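Local coordinates for tail spike protein (Acinetobacter phage vB_AbaP_AS12, PDB 6EU4) that probably serves as the trimeric receptor-binding tailspike of the phage, recognising and presumably degrading the capsular polysaccharide of its Acinetobacter baumannii host, at residues V112-C117 with Y132-T137; K118-G123 with T138-G143; N191-F196 with S219-I224. All blocks are in the same frame, centred on the assembly; numbering follows the deposited sequence. Where two conformers were deposited one is given.

Interaction 1: residues V112-C117 with Y132-T137; sequences VLISGC and YYNSNT
Leu113 ends the short helix 106-113, and the chain leaves helical geometry at Ile114 and loops round to Cys117 opposite the turn that follows strand 131-133. The close-packed part belongs to Leu113. Its CG lies beside the backbone N (chi1 -68°) and the branch runs on extended, so that Leu113 CD1 settles 3.5 Å from the carbonyl oxygen Tyr132 O, while Met177 of strand 175-179 closes in on the same side chain. The outer part is looser. Ile114, an exposed residue, crosses Tyr132 obliquely, with Ile114 CG2 3.7 Å from Tyr132 CE1. The tyrosine reaches it because its CG takes the crowded position between backbone N and carbonyl carbon (chi1 69°). The same methyl also meets the amide oxygen of Asn134, whose ND2 is held by Ile180 O.

Polar groups of the two segments meet through water. One molecule donates to Leu113 O at 2.8 Å and accepts from Asn134 N at 2.8 Å. The same water oxygen is 2.6 Å from Thr137 OG1. A second water lies within hydrogen-bonding distance of both Gly116 O and Asn136 O. The loop is braced from within by an ST turn: Ser115 OG accepts from Cys117 N at 3.0 Å and donates to Val112 O, meeting it on a lone pair at 2.8 Å. Val112 O takes the Ser115 N-H as well. The chemistry thus implies a mixed joint: a leucine methyl packs on a backbone carbonyl, a methyl touches a ring at Ile114, and Leu113 O, Asn134 N and Thr137 OG1 are joined by one water.

Interaction 2: residues K118-G123 with T138-G143; sequences KVRLNG and TIEGTG
Strands 118-121 and 138-141 run side by side in the same direction, their short axes 21° apart and 4.6 Å at closest approach. Glu140 is the centre of the ladder. Its N-H donates almost along the C=O axis of Val119, with Glu140 N 2.8 Å from Val119 O, and its own carbonyl receives two donors, Leu121 N and the guanidinium of Arg120.

Arg120 can be followed outward. Arg120 CB leaves the strand 4.0 Å from Glu140 O. The chain then folds back at chi2 (-80°) and again at chi3 (-76°), which brings Arg120 CD to 3.5 Å from Glu140 O, alongside Glu140 CB. NE passes near the carboxylate, whose oxygen lies well out of the guanidinium plane, so at most an electrostatic attraction is likely there, with no N-H aimed at the oxygen. Arg120 NH1 donates to Glu140 O at 3.0 Å, the oxygen lying in the guanidinium plane but the donor standing above the carbonyl plane. Arg120 NH2 ends against a methyl, 3.8 Å from Thr142 CG2.

On the same side of the strands Lys118 is fully extended, and Lys118 NZ ends 2.6 Å from Glu140 OE1 in a salt bridge. Its NZ also bridges to Glu140 OE2 of the second subunit, and Glu140 OE2 here receives Lys118 NZ of the third, so lysines and glutamates link all three chains. The reverse side is apolar, Leu121 CD1 lying 3.7 Å from Ile139 CG2. Parallel strands stacked in register, with an apolar interior and polar residues at a trimer interface, are the pattern of successive rungs in the parallel beta-helix of phage tailspikes.

Interaction 3: residues N191-F196 with S219-I224; sequences NHLSGF and STYKSI
A chi1 of -56° sets the His192 ring beside its own backbone N, and a chi1 of 62° puts Thr220 OG1 in the crowded position between N and carbonyl carbon; together they bring the hydroxyl to the edge of the ring, near its plane. His192 ND1 and Thr220 OG1 are 2.7 Å apart in a nearly straight hydrogen bond, either partner being a possible donor. A water ties the same hydroxyl to Leu193 O, while the other ring nitrogen, NE2, bonds to Glu144 of the second subunit.

On the other side of the strands Leu193 and Tyr221 lie alongside each other, Leu193 CD2 3.7 Å from Tyr221 CE2. Ile224 CD1 comes up to 3.7 Å from Leu193 CB, and the isoleucine's CG1 lies over one face of Phe196. The short segments 192-194 and 219-222 run parallel, with no measurable angle between their axes: Leu193 N donates to Thr220 O at 3.0 Å, and Lys222 N to Leu193 O at 2.9 Å. Both strands turn a corner, at Gly195 and Ser223, each with positive phi; there Gly195 N donates to Lys222 O at 3.1 Å, while its bond and that of Phe196 N to Ser223 O are weak. At the opposite end Asn191 N donates to Ser219 OG, which is also hydrogen-bonded to Ala217 O. The pair lies within the stack, with strand 138-141 flanking 192-194 and strand 241-250 flanking 219-222, where Trp243 stacks on Tyr221 and Lys222 bridges to Glu244 of its own chain and Glu244 of the second subunit.

Overall arrangement
The three contacts follow the start of the beta-helix. Interactions 1 and 2 interleave along the chain, with centres about 12 Å apart, and meet in the interior, where Leu113 CD2 packs 3.5 Å from Ile139 CD1: the end of helix 106-113 packs on strands 118-121 and 138-141. Interaction 3 continues the stack, its centre about 10 Å from that of interaction 2. Strands 138-141 and 192-194 are neighbours there, Ser194 N lying 2.8 Å from Ile139 O. Between interactions 1 and 3, about 13 Å centre to centre, the hydroxyls Tyr133 OH and Tyr221 OH probably share a hydrogen bond at 2.8 Å. All three contacts touch the second subunit, so this end of the beta-helix also belongs to the trimer interface.

Interaction 1: residues V112-C117 with Y132-T137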
loop_
_atom_site.group_PDB
_atom_site.type_symbol
_atom_site.label_atom_id
_atom_site.label_comp_id
_atom_site.label_asym_id
_atom_site.label_seq_id
_atom_site.Cartn_x
_atom_site.Cartn_y
_atom_site.Cartn_z
ATOM N N VAL A 112 1.962 37.452 -16.166
ATOM C CA VAL A 112 0.768 36.606 -16.215
ATOM C C VAL A 112 0.719 35.684 -15.000
ATOM O O VAL A 112 -0.370 35.349 -14.527
ATOM C CB VAL A 112 0.649 35.804 -17.529
ATOM C CG1 VAL A 112 0.580 36.746 -18.736
ATOM C CG2 VAL A 112 1.753 34.793 -17.686
ATOM N N LEU A 113 1.871 35.297 -14.447
ATOM C CA LEU A 113 1.862 34.411 -13.284
ATOM C C LEU A 113 1.242 35.056 -12.052
ATOM O O LEU A 113 0.747 34.337 -11.173
ATOM C CB LEU A 113 3.281 33.946 -12.950
ATOM C CG LEU A 113 3.911 33.012 -13.978
ATOM C CD1 LEU A 113 5.270 32.540 -13.500
ATOM C CD2 LEU A 113 3.011 31.820 -14.285
ATOM N N ILE A 114 1.254 36.377 -11.953
ATOM C CA ILE A 114 0.661 37.049 -10.796
ATOM C C ILE A 114 -0.613 37.805 -11.169
ATOM O O ILE A 114 -1.073 38.644 -10.403
ATOM C CB ILE A 114 1.673 37.973 -10.102
ATOM C CG1 ILE A 114 2.139 39.086 -11.049
ATOM C CG2 ILE A 114 2.822 37.145 -9.600
ATOM C CD1 ILE A 114 2.979 40.166 -10.360
ATOM N N SER A 115 -1.202 37.501 -12.325
ATOM C CA SER A 115 -2.384 38.211 -12.814
ATOM C C SER A 115 -3.684 37.724 -12.180
ATOM O O SER A 115 -4.711 38.404 -12.290
ATOM C CB SER A 115 -2.518 38.027 -14.323
ATOM O OG SER A 115 -2.788 36.661 -14.604
ATOM N N GLY A 116 -3.678 36.546 -11.577
ATOM C CA GLY A 116 -4.912 35.926 -11.144
ATOM C C GLY A 116 -5.627 35.131 -12.214
ATOM O O GLY A 116 -6.648 34.490 -11.912
ATOM N N CYS A 117 -5.140 35.151 -13.456
ATOM C CA CYS A 117 -5.706 34.316 -14.507
ATOM C C CYS A 117 -5.129 32.907 -14.438
ATOM O O CYS A 117 -4.023 32.685 -13.943
ATOM C CB CYS A 117 -5.412 34.900 -15.890
ATOM S SG CYS A 117 -5.871 36.639 -16.077
ATOM N N TYR A 132 8.483 33.619 -10.586
ATOM C CA TYR A 132 7.888 33.141 -9.353
ATOM C C TYR A 132 6.369 33.101 -9.459
ATOM O O TYR A 132 5.747 33.780 -10.280
ATOM C CB TYR A 132 8.327 34.013 -8.163
ATOM C CG TYR A 132 7.772 35.422 -8.166
ATOM C CD1 TYR A 132 6.509 35.700 -7.648
ATOM C CD2 TYR A 132 8.510 36.472 -8.695
ATOM C CE1 TYR A 132 6.003 36.997 -7.662
ATOM C CE2 TYR A 132 8.008 37.762 -8.707
ATOM C CZ TYR A 132 6.761 38.008 -8.183
ATOM O OH TYR A 132 6.251 39.277 -8.202
ATOM N N TYR A 133 5.783 32.263 -8.615
ATOM C CA TYR A 133 4.349 32.229 -8.439
ATOM C C TYR A 133 4.056 32.258 -6.947
ATOM O O TYR A 133 4.905 31.893 -6.131
ATOM C CB TYR A 133 3.743 30.988 -9.108
ATOM C CG TYR A 133 4.250 29.649 -8.578
ATOM C CD1 TYR A 133 5.468 29.120 -8.993
ATOM C CD2 TYR A 133 3.487 28.894 -7.686
ATOM C CE1 TYR A 133 5.919 27.900 -8.515
ATOM C CE2 TYR A 133 3.944 27.664 -7.206
ATOM C CZ TYR A 133 5.157 27.177 -7.619
ATOM O OH TYR A 133 5.611 25.959 -7.152
ATOM N N ASN A 134 2.837 32.699 -6.596
ATOM C CA ASN A 134 2.449 32.833 -5.202
ATOM C C ASN A 134 1.435 31.766 -4.873
ATOM O O ASN A 134 1.814 30.607 -4.616
ATOM C CB ASN A 134 1.923 34.252 -4.918
ATOM C CG ASN A 134 2.928 35.343 -5.255
ATOM O OD1 ASN A 134 2.594 36.299 -5.960
ATOM N ND2 ASN A 134 4.149 35.225 -4.735
ATOM N N SER A 135 0.142 32.078 -4.820
ATOM C CA SER A 135 -0.880 31.137 -4.391
ATOM C C SER A 135 -2.065 31.205 -5.339
ATOM O O SER A 135 -2.234 32.168 -6.092
ATOM C CB SER A 135 -1.307 31.440 -2.948
ATOM O OG SER A 135 -0.231 31.125 -2.077
ATOM N N ASN A 136 -2.903 30.168 -5.287
ATOM C CA ASN A 136 -4.097 30.099 -6.125
ATOM C C ASN A 136 -3.750 30.279 -7.595
ATOM O O ASN A 136 -4.441 30.976 -8.339
ATOM C CB ASN A 136 -5.130 31.133 -5.685
ATOM C CG ASN A 136 -6.557 30.636 -5.835
ATOM O OD1 ASN A 136 -7.196 30.220 -4.864
ATOM N ND2 ASN A 136 -7.065 30.688 -7.057
ATOM N N THR A 137 -2.660 29.649 -8.018
ATOM C CA THR A 137 -2.155 29.780 -9.374
ATOM C C THR A 137 -2.325 28.458 -10.100
ATOM O O THR A 137 -1.824 27.427 -9.638
ATOM C CB THR A 137 -0.679 30.176 -9.362
ATOM O OG1 THR A 137 -0.516 31.284 -8.492
ATOM C CG2 THR A 137 -0.227 30.573 -10.744
HETATM O O HOH W 1 0.933 33.465 -8.548
HETATM O O HOH W 2 -6.238 32.450 -10.110
HETATM O O HOH W 3 -4.304 31.006 -11.814
#

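Interaction 2: residues K118-G123 with T138-G143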
loop_
_atom_site.group_PDB
_atom_site.type_symbol
_atom_site.label_atom_id
_atom_site.label_comp_id
_atom_site.label_asym_id
_atom_site.label_seq_id
_atom_site.Cartn_x
_atom_site.Cartn_y
_atom_site.Cartn_z
ATOM N N LYS A 118 -5.892 31.950 -14.968
ATOM C CA LYS A 118 -5.299 30.692 -15.395
ATOM C C LYS A 118 -4.298 30.993 -16.502
ATOM O O LYS A 118 -4.572 31.792 -17.399
ATOM C CB LYS A 118 -6.383 29.732 -15.898
ATOM C CG LYS A 118 -5.834 28.407 -16.407
ATOM C CD LYS A 118 -6.940 27.438 -16.834
ATOM C CE LYS A 118 -6.337 26.124 -17.300
ATOM N NZ LYS A 118 -7.405 25.155 -17.684
ATOM N N VAL A 119 -3.128 30.374 -16.427
ATOM C CA VAL A 119 -2.039 30.622 -17.370
ATOM C C VAL A 119 -1.863 29.386 -18.233
ATOM O O VAL A 119 -1.585 28.300 -17.711
ATOM C CB VAL A 119 -0.729 30.951 -16.651
ATOM C CG1 VAL A 119 0.395 31.103 -17.666
ATOM C CG2 VAL A 119 -0.874 32.228 -15.861
ATOM N N ARG A 120 -1.980 29.565 -19.547
ATOM C CA ARG A 120 -1.711 28.514 -20.514
ATOM C C ARG A 120 -0.333 28.706 -21.138
ATOM O O ARG A 120 0.008 29.805 -21.596
ATOM C CB ARG A 120 -2.784 28.503 -21.601
ATOM C CG ARG A 120 -4.123 27.947 -21.111
ATOM C CD ARG A 120 -4.142 26.404 -21.084
ATOM N NE ARG A 120 -4.295 25.907 -22.451
ATOM C CZ ARG A 120 -3.327 25.363 -23.181
ATOM N NH1 ARG A 120 -2.101 25.172 -22.677
ATOM N NH2 ARG A 120 -3.591 24.998 -24.435
ATOM N N LEU A 121 0.450 27.638 -21.163
ATOM C CA LEU A 121 1.760 27.634 -21.804
ATOM C C LEU A 121 1.657 26.915 -23.143
ATOM O O LEU A 121 1.212 25.766 -23.205
ATOM C CB LEU A 121 2.792 26.954 -20.903
ATOM C CG LEU A 121 2.932 27.574 -19.503
ATOM C CD1 LEU A 121 4.006 26.848 -18.681
ATOM C CD2 LEU A 121 3.214 29.079 -19.548
ATOM N N ASN A 122 2.084 27.587 -24.214
ATOM C CA ASN A 122 1.815 27.125 -25.571
ATOM C C ASN A 122 3.071 26.847 -26.382
ATOM O O ASN A 122 2.988 26.660 -27.602
ATOM C CB ASN A 122 0.954 28.162 -26.271
ATOM C CG ASN A 122 -0.272 28.491 -25.476
ATOM O OD1 ASN A 122 -0.919 27.589 -24.929
ATOM N ND2 ASN A 122 -0.588 29.774 -25.372
ATOM N N GLY A 123 4.221 26.813 -25.734
ATOM C CA GLY A 123 5.474 26.533 -26.400
ATOM C C GLY A 123 6.579 26.765 -25.395
ATOM O O GLY A 123 6.323 26.789 -24.193
ATOM N N THR A 138 -3.009 28.491 -11.239
ATOM C CA THR A 138 -3.123 27.338 -12.125
ATOM C C THR A 138 -2.348 27.659 -13.395
ATOM O O THR A 138 -2.594 28.692 -14.033
ATOM C CB THR A 138 -4.589 26.998 -12.418
ATOM O OG1 THR A 138 -5.217 26.545 -11.209
ATOM C CG2 THR A 138 -4.702 25.884 -13.463
ATOM N N ILE A 139 -1.403 26.776 -13.740
ATOM C CA ILE A 139 -0.556 26.896 -14.924
ATOM C C ILE A 139 -0.656 25.571 -15.665
ATOM O O ILE A 139 -0.405 24.516 -15.074
ATOM C CB ILE A 139 0.912 27.185 -14.562
ATOM C CG1 ILE A 139 1.032 28.383 -13.622
ATOM C CG2 ILE A 139 1.731 27.383 -15.832
ATOM C CD1 ILE A 139 2.424 28.564 -13.043
ATOM N N GLU A 140 -1.040 25.615 -16.942
ATOM C CA GLU A 140 -1.312 24.408 -17.717
ATOM C C GLU A 140 -0.636 24.506 -19.082
ATOM O O GLU A 140 -0.965 25.396 -19.875
ATOM C CB GLU A 140 -2.825 24.197 -17.891
ATOM C CG GLU A 140 -3.203 22.964 -18.738
ATOM C CD GLU A 140 -4.697 22.882 -19.045
ATOM O OE1 GLU A 140 -5.492 23.535 -18.342
ATOM O OE2 GLU A 140 -5.076 22.148 -19.984
ATOM N N GLY A 141 0.298 23.592 -19.356
ATOM C CA GLY A 141 0.769 23.350 -20.700
ATOM C C GLY A 141 0.111 22.095 -21.265
ATOM O O GLY A 141 -0.678 21.428 -20.602
ATOM N N THR A 142 0.448 21.770 -22.522
ATOM C CA THR A 142 -0.091 20.550 -23.129
ATOM C C THR A 142 0.864 19.368 -23.061
ATOM O O THR A 142 0.503 18.268 -23.506
ATOM C CB THR A 142 -0.485 20.784 -24.590
ATOM O OG1 THR A 142 0.656 21.218 -25.342
ATOM C CG2 THR A 142 -1.621 21.787 -24.705
ATOM N N GLY A 143 2.048 19.548 -22.500
ATOM C CA GLY A 143 2.980 18.456 -22.363
ATOM C C GLY A 143 4.400 18.960 -22.215
ATOM O O GLY A 143 4.739 20.093 -22.596
#

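Interaction 3: residues N191-F196 with S219-I224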
loop_
_atom_site.group_PDB
_atom_site.type_symbol
_atom_site.label_atom_id
_atom_site.label_comp_id
_atom_site.label_asym_id
_atom_site.label_seq_id
_atom_site.Cartn_x
_atom_site.Cartn_y
_atom_site.Cartn_z
ATOM N N ASN A 191 -1.917 25.946 -5.355
ATOM C CA ASN A 191 -1.449 26.031 -6.726
ATOM C C ASN A 191 -1.662 24.693 -7.419
ATOM O O ASN A 191 -1.677 23.633 -6.787
ATOM C CB ASN A 191 0.024 26.415 -6.760
ATOM C CG ASN A 191 0.267 27.774 -6.148
ATOM O OD1 ASN A 191 -0.370 28.744 -6.515
ATOM N ND2 ASN A 191 1.165 27.834 -5.180
ATOM N N HIS A 192 -1.834 24.754 -8.728
ATOM C CA HIS A 192 -2.203 23.583 -9.521
ATOM C C HIS A 192 -1.472 23.731 -10.849
ATOM O O HIS A 192 -1.945 24.420 -11.762
ATOM C CB HIS A 192 -3.718 23.485 -9.652
ATOM C CG HIS A 192 -4.394 23.457 -8.312
ATOM N ND1 HIS A 192 -4.327 22.357 -7.481
ATOM C CD2 HIS A 192 -5.025 24.429 -7.604
ATOM C CE1 HIS A 192 -4.938 22.633 -6.343
ATOM N NE2 HIS A 192 -5.360 23.888 -6.385
ATOM N N LEU A 193 -0.302 23.106 -10.929
ATOM C CA LEU A 193 0.598 23.234 -12.064
ATOM C C LEU A 193 0.616 21.934 -12.849
ATOM O O LEU A 193 0.690 20.856 -12.251
ATOM C CB LEU A 193 2.018 23.544 -11.600
ATOM C CG LEU A 193 2.393 24.980 -11.295
ATOM C CD1 LEU A 193 1.372 25.647 -10.422
ATOM C CD2 LEU A 193 3.791 25.065 -10.705
ATOM N N SER A 194 0.563 22.020 -14.183
ATOM C CA SER A 194 0.608 20.779 -14.945
ATOM C C SER A 194 1.116 20.972 -16.365
ATOM O O SER A 194 0.774 21.956 -17.028
ATOM C CB SER A 194 -0.765 20.108 -15.018
ATOM O OG SER A 194 -1.710 20.937 -15.636
ATOM N N GLY A 195 1.891 19.994 -16.831
ATOM C CA GLY A 195 2.081 19.811 -18.262
ATOM C C GLY A 195 3.148 20.662 -18.904
ATOM O O GLY A 195 2.936 21.190 -20.013
ATOM N N PHE A 196 4.301 20.819 -18.252
ATOM C CA PHE A 196 5.357 21.634 -18.846
ATOM C C PHE A 196 6.707 21.255 -18.259
ATOM O O PHE A 196 6.804 20.472 -17.308
ATOM C CB PHE A 196 5.086 23.132 -18.667
ATOM C CG PHE A 196 4.965 23.581 -17.238
ATOM C CD1 PHE A 196 6.083 23.943 -16.523
ATOM C CD2 PHE A 196 3.717 23.682 -16.629
ATOM C CE1 PHE A 196 5.972 24.384 -15.216
ATOM C CE2 PHE A 196 3.597 24.118 -15.328
ATOM C CZ PHE A 196 4.731 24.475 -14.620
ATOM N N SER A 219 -1.460 21.803 -2.569
ATOM C CA SER A 219 -1.217 22.042 -3.990
ATOM C C SER A 219 -1.136 20.727 -4.742
ATOM O O SER A 219 -0.904 19.659 -4.156
ATOM C CB SER A 219 0.081 22.813 -4.230
ATOM O OG SER A 219 -0.011 24.145 -3.759
ATOM N N THR A 220 -1.296 20.822 -6.064
ATOM C CA THR A 220 -1.074 19.682 -6.944
ATOM C C THR A 220 -0.073 20.061 -8.028
ATOM O O THR A 220 -0.158 21.142 -8.626
ATOM C CB THR A 220 -2.362 19.164 -7.604
ATOM O OG1 THR A 220 -2.938 20.183 -8.426
ATOM C CG2 THR A 220 -3.383 18.729 -6.552
ATOM N N TYR A 221 0.860 19.147 -8.263
ATOM C CA TYR A 221 1.874 19.248 -9.304
ATOM C C TYR A 221 1.741 18.000 -10.170
ATOM O O TYR A 221 1.786 16.881 -9.648
ATOM C CB TYR A 221 3.280 19.338 -8.689
ATOM C CG TYR A 221 3.516 20.603 -7.894
ATOM C CD1 TYR A 221 3.125 20.696 -6.564
ATOM C CD2 TYR A 221 4.131 21.709 -8.475
ATOM C CE1 TYR A 221 3.334 21.862 -5.828
ATOM C CE2 TYR A 221 4.345 22.890 -7.743
ATOM C CZ TYR A 221 3.944 22.962 -6.429
ATOM O OH TYR A 221 4.147 24.120 -5.709
ATOM N N LYS A 222 1.561 18.181 -11.477
ATOM C CA LYS A 222 1.326 17.044 -12.368
ATOM C C LYS A 222 2.077 17.233 -13.677
ATOM O O LYS A 222 2.062 18.323 -14.249
ATOM C CB LYS A 222 -0.163 16.874 -12.683
ATOM C CG LYS A 222 -1.056 16.673 -11.474
ATOM C CD LYS A 222 -2.463 16.209 -11.898
ATOM C CE LYS A 222 -3.387 15.915 -10.695
ATOM N NZ LYS A 222 -2.845 14.851 -9.824
ATOM N N SER A 223 2.728 16.172 -14.153
ATOM C CA SER A 223 3.309 16.172 -15.490
ATOM C C SER A 223 4.244 17.362 -15.676
ATOM O O SER A 223 4.135 18.154 -16.624
ATOM C CB SER A 223 2.205 16.137 -16.543
ATOM O OG SER A 223 1.485 14.914 -16.386
ATOM N N ILE A 224 5.181 17.475 -14.742
ATOM C CA ILE A 224 6.205 18.511 -14.778
ATOM C C ILE A 224 7.558 17.833 -14.863
ATOM O O ILE A 224 7.876 16.956 -14.051
ATOM C CB ILE A 224 6.143 19.429 -13.547
ATOM C CG1 ILE A 224 4.853 20.244 -13.575
ATOM C CG2 ILE A 224 7.363 20.361 -13.520
ATOM C CD1 ILE A 224 4.580 20.966 -12.295
HETATM O O HOH W 4 2.441 25.321 -3.994
HETATM O O HOH W 5 -1.907 20.077 -10.993
#